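Local atomic coordinates of ferredoxin (Thermus aquaticus, PDB entry 1H98), a protein that transfers electrons in a wide variety of metabolic reactions, using one [3Fe-4S] and one [4Fe-4S] cluster. Residues Val3-Cys8 with Ala53-Glu58. Numbering follows the deposited sequence.
Sequences VICEPC and AIYPEE. Unlike the reference sequence in segment 3-8: E6 (reference Gln). With F3S (Fe3-s4 cluster), chain C.
V3 and Y55 face each other as a hydrogen-bonded antiparallel pair, V3 N giving to Y55 O at 2.8 Å and Y55 N to V3 O at 3.1 Å, and beyond the non-hydrogen-bonded pair I4-I54 the amide of C5 bonds to A53 O. The two isoleucines run alongside one another toward the cluster; each has CG1 anti to its carbonyl carbon (chi1 -67° and -51°), which sets I4 CG1 3.9 Å from I54 CG1. Both also meet the cluster: CG2 of I4, anti to the backbone N, and CG1 of I54 each approach sulfide S3 to 3.8 Å. An alanine in place of I4 would probably leave I54 CG1 without its neighbour and open a gap beside S3. Just before strand 54-56, the methyl of A53 packs against P7 CB, 3.7 Å away, and C8 CB of the 3-10 turn 6-8, which carries C8 SG to iron FE3 at 2.2 Å. V3 and Y55 occupy the other face, where C5 SG stands obliquely beside the tyrosine ring, 4.1 Å from CD1, and V3 CG2 meets E57 CB; helix 66-74 covers V3 and C5 on this side. Pairing the N-terminal strand with the one that follows the last cluster cysteine is characteristic of the two-cluster bacterial ferredoxin fold, and here its isoleucine face forms an apolar wall of the [3Fe-4S] pocket.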
ATOM      1  N   VAL A   3      -3.996  -0.518   1.704  1.00 12.02           N
ATOM      2  CA  VAL A   3      -3.505  -1.348   0.611  1.00 11.91           C
ATOM      3  C   VAL A   3      -2.948  -0.520  -0.542  1.00 12.01           C
ATOM      4  O   VAL A   3      -3.547   0.479  -0.927  1.00 13.18           O
ATOM      5  CB  VAL A   3      -4.672  -2.237   0.069  1.00 11.28           C
ATOM      6  CG1 VAL A   3      -4.201  -3.122  -1.077  1.00 13.14           C
ATOM      7  CG2 VAL A   3      -5.265  -3.095   1.202  1.00 13.27           C
ATOM      8  N   ILE A   4      -1.790  -0.918  -1.071  1.00 11.62           N
ATOM      9  CA  ILE A   4      -1.197  -0.215  -2.208  1.00 12.47           C
ATOM     10  C   ILE A   4      -1.732  -0.895  -3.467  1.00 13.20           C
ATOM     11  O   ILE A   4      -1.542  -2.104  -3.671  1.00 12.93           O
ATOM     12  CB  ILE A   4       0.361  -0.251  -2.190  1.00 12.31           C
ATOM     13  CG1 ILE A   4       0.889   0.559  -0.998  1.00 12.32           C
ATOM     14  CG2 ILE A   4       0.912   0.292  -3.506  1.00 10.20           C
ATOM     15  CD1 ILE A   4       2.398   0.586  -0.871  1.00  9.40           C
ATOM     16  N   CYS A   5      -2.425  -0.125  -4.293  1.00 12.09           N
ATOM     17  CA  CYS A   5      -3.025  -0.661  -5.501  1.00 12.87           C
ATOM     18  C   CYS A   5      -2.234  -0.429  -6.786  1.00 14.70           C
ATOM     19  O   CYS A   5      -1.088   0.033  -6.761  1.00 15.36           O
ATOM     20  CB  CYS A   5      -4.471  -0.167  -5.619  1.00 12.97           C
ATOM     21  SG  CYS A   5      -5.491  -0.591  -4.167  1.00 15.07           S
ATOM     22  N   GLU A   6      -2.882  -0.717  -7.910  1.00 14.32           N
ATOM     23  CA  GLU A   6      -2.299  -0.616  -9.243  1.00 15.75           C
ATOM     24  C   GLU A   6      -1.409   0.563  -9.653  1.00 14.78           C
ATOM     25  O   GLU A   6      -0.340   0.350 -10.226  1.00 15.54           O
ATOM     26  CB  GLU A   6      -3.405  -0.797 -10.279  1.00 18.07           C
ATOM     27  CG  GLU A   6      -2.908  -0.907 -11.699  1.00 24.90           C
ATOM     28  CD  GLU A   6      -3.947  -1.513 -12.612  1.00 32.23           C
ATOM     29  OE1 GLU A   6      -4.295  -2.705 -12.413  1.00 35.06           O
ATOM     30  OE2 GLU A   6      -4.411  -0.794 -13.523  1.00 36.24           O
ATOM     31  N   PRO A   7      -1.816   1.810  -9.359  1.00 13.15           N
ATOM     32  CA  PRO A   7      -1.006   2.976  -9.743  1.00 14.50           C
ATOM     33  C   PRO A   7       0.481   2.976  -9.351  1.00 14.69           C
ATOM     34  O   PRO A   7       1.292   3.656  -9.987  1.00 14.71           O
ATOM     35  CB  PRO A   7      -1.765   4.139  -9.099  1.00 15.02           C
ATOM     36  CG  PRO A   7      -3.177   3.664  -9.119  1.00 11.86           C
ATOM     37  CD  PRO A   7      -3.032   2.244  -8.651  1.00 11.23           C
ATOM     38  N   CYS A   8       0.833   2.227  -8.310  1.00 14.54           N
ATOM     39  CA  CYS A   8       2.217   2.158  -7.838  1.00 15.25           C
ATOM     40  C   CYS A   8       3.129   1.465  -8.844  1.00 15.20           C
ATOM     41  O   CYS A   8       4.312   1.795  -8.942  1.00 15.95           O
ATOM     42  CB  CYS A   8       2.296   1.416  -6.492  1.00 13.09           C
ATOM     43  SG  CYS A   8       3.944   1.399  -5.707  1.00 12.80           S
ATOM     44  N   ALA A  53      -2.274   5.793  -5.152  1.00 11.79           N
ATOM     45  CA  ALA A  53      -2.293   4.337  -5.152  1.00 12.37           C
ATOM     46  C   ALA A  53      -2.779   3.686  -3.865  1.00 12.25           C
ATOM     47  O   ALA A  53      -3.169   2.524  -3.877  1.00 12.39           O
ATOM     48  CB  ALA A  53      -0.898   3.805  -5.497  1.00 11.34           C
ATOM     49  N   ILE A  54      -2.786   4.436  -2.769  1.00 13.26           N
ATOM     50  CA  ILE A  54      -3.143   3.883  -1.467  1.00 12.40           C
ATOM     51  C   ILE A  54      -4.576   4.124  -1.003  1.00 12.78           C
ATOM     52  O   ILE A  54      -5.055   5.258  -0.997  1.00 12.57           O
ATOM     53  CB  ILE A  54      -2.151   4.379  -0.394  1.00 11.67           C
ATOM     54  CG1 ILE A  54      -0.714   4.137  -0.876  1.00 11.80           C
ATOM     55  CG2 ILE A  54      -2.381   3.646   0.913  1.00 12.52           C
ATOM     56  CD1 ILE A  54       0.353   4.676   0.040  1.00 13.84           C
ATOM     57  N   TYR A  55      -5.232   3.044  -0.585  1.00 13.45           N
ATOM     58  CA  TYR A  55      -6.615   3.077  -0.112  1.00 13.71           C
ATOM     59  C   TYR A  55      -6.826   2.256   1.146  1.00 15.37           C
ATOM     60  O   TYR A  55      -6.114   1.272   1.375  1.00 13.57           O
ATOM     61  CB  TYR A  55      -7.546   2.440  -1.151  1.00 14.79           C
ATOM     62  CG  TYR A  55      -7.809   3.256  -2.380  1.00 14.83           C
ATOM     63  CD1 TYR A  55      -6.973   3.167  -3.494  1.00 15.77           C
ATOM     64  CD2 TYR A  55      -8.892   4.124  -2.431  1.00 18.09           C
ATOM     65  CE1 TYR A  55      -7.208   3.932  -4.629  1.00 18.38           C
ATOM     66  CE2 TYR A  55      -9.138   4.893  -3.557  1.00 20.40           C
ATOM     67  CZ  TYR A  55      -8.293   4.797  -4.654  1.00 20.13           C
ATOM     68  OH  TYR A  55      -8.522   5.596  -5.754  1.00 20.80           O
ATOM     69  N   PRO A  56      -7.745   2.697   2.028  1.00 17.17           N
ATOM     70  CA  PRO A  56      -8.008   1.909   3.237  1.00 16.95           C
ATOM     71  C   PRO A  56      -8.629   0.646   2.638  1.00 13.88           C
ATOM     72  O   PRO A  56      -9.305   0.732   1.608  1.00 14.37           O
ATOM     73  CB  PRO A  56      -9.077   2.736   3.957  1.00 17.48           C
ATOM     74  CG  PRO A  56      -8.721   4.132   3.581  1.00 19.48           C
ATOM     75  CD  PRO A  56      -8.392   4.017   2.106  1.00 16.58           C
ATOM     76  N   GLU A  57      -8.411  -0.514   3.245  1.00 13.71           N
ATOM     77  CA  GLU A  57      -8.953  -1.750   2.686  1.00 15.41           C
ATOM     78  C   GLU A  57     -10.447  -1.696   2.360  1.00 17.17           C
ATOM     79  O   GLU A  57     -10.881  -2.141   1.294  1.00 16.35           O
ATOM     80  CB  GLU A  57      -8.664  -2.926   3.617  1.00 17.43           C
ATOM     81  CG  GLU A  57      -9.197  -4.249   3.092  1.00 20.67           C
ATOM     82  CD  GLU A  57      -8.648  -5.450   3.828  1.00 21.54           C
ATOM     83  OE1 GLU A  57      -7.663  -5.307   4.581  1.00 23.41           O
ATOM     84  OE2 GLU A  57      -9.195  -6.551   3.634  1.00 22.05           O
ATOM     85  N   GLU A  58     -11.214  -1.078   3.248  1.00 18.52           N
ATOM     86  CA  GLU A  58     -12.662  -0.969   3.094  1.00 22.10           C
ATOM     87  C   GLU A  58     -13.054  -0.113   1.891  1.00 22.34           C
ATOM     88  O   GLU A  58     -14.160  -0.244   1.371  1.00 22.81           O
ATOM     89  CB  GLU A  58     -13.293  -0.353   4.352  1.00 24.21           C
ATOM     90  CG  GLU A  58     -12.656  -0.764   5.681  1.00 33.59           C
ATOM     91  CD  GLU A  58     -11.393   0.029   6.012  1.00 36.17           C
ATOM     92  OE1 GLU A  58     -10.286  -0.535   5.882  1.00 36.56           O
ATOM     93  OE2 GLU A  58     -11.508   1.215   6.400  1.00 40.54           O
TER
HETATM   94 FE1  F3S C 108       4.365   4.666  -2.231  1.00 15.57          FE
HETATM   95 FE3  F3S C 108       4.019   3.349  -4.674  1.00 14.65          FE
HETATM   96 FE4  F3S C 108       2.800   5.788  -4.186  1.00 16.02          FE
HETATM   97  S1  F3S C 108       5.966   3.533  -3.459  1.00 20.88           S
HETATM   98  S2  F3S C 108       4.340   6.873  -2.844  1.00 22.18           S
HETATM   99  S3  F3S C 108       2.376   3.789  -3.055  1.00 20.81           S
HETATM  100  S4  F3S C 108       3.870   5.135  -6.112  1.00 21.17           S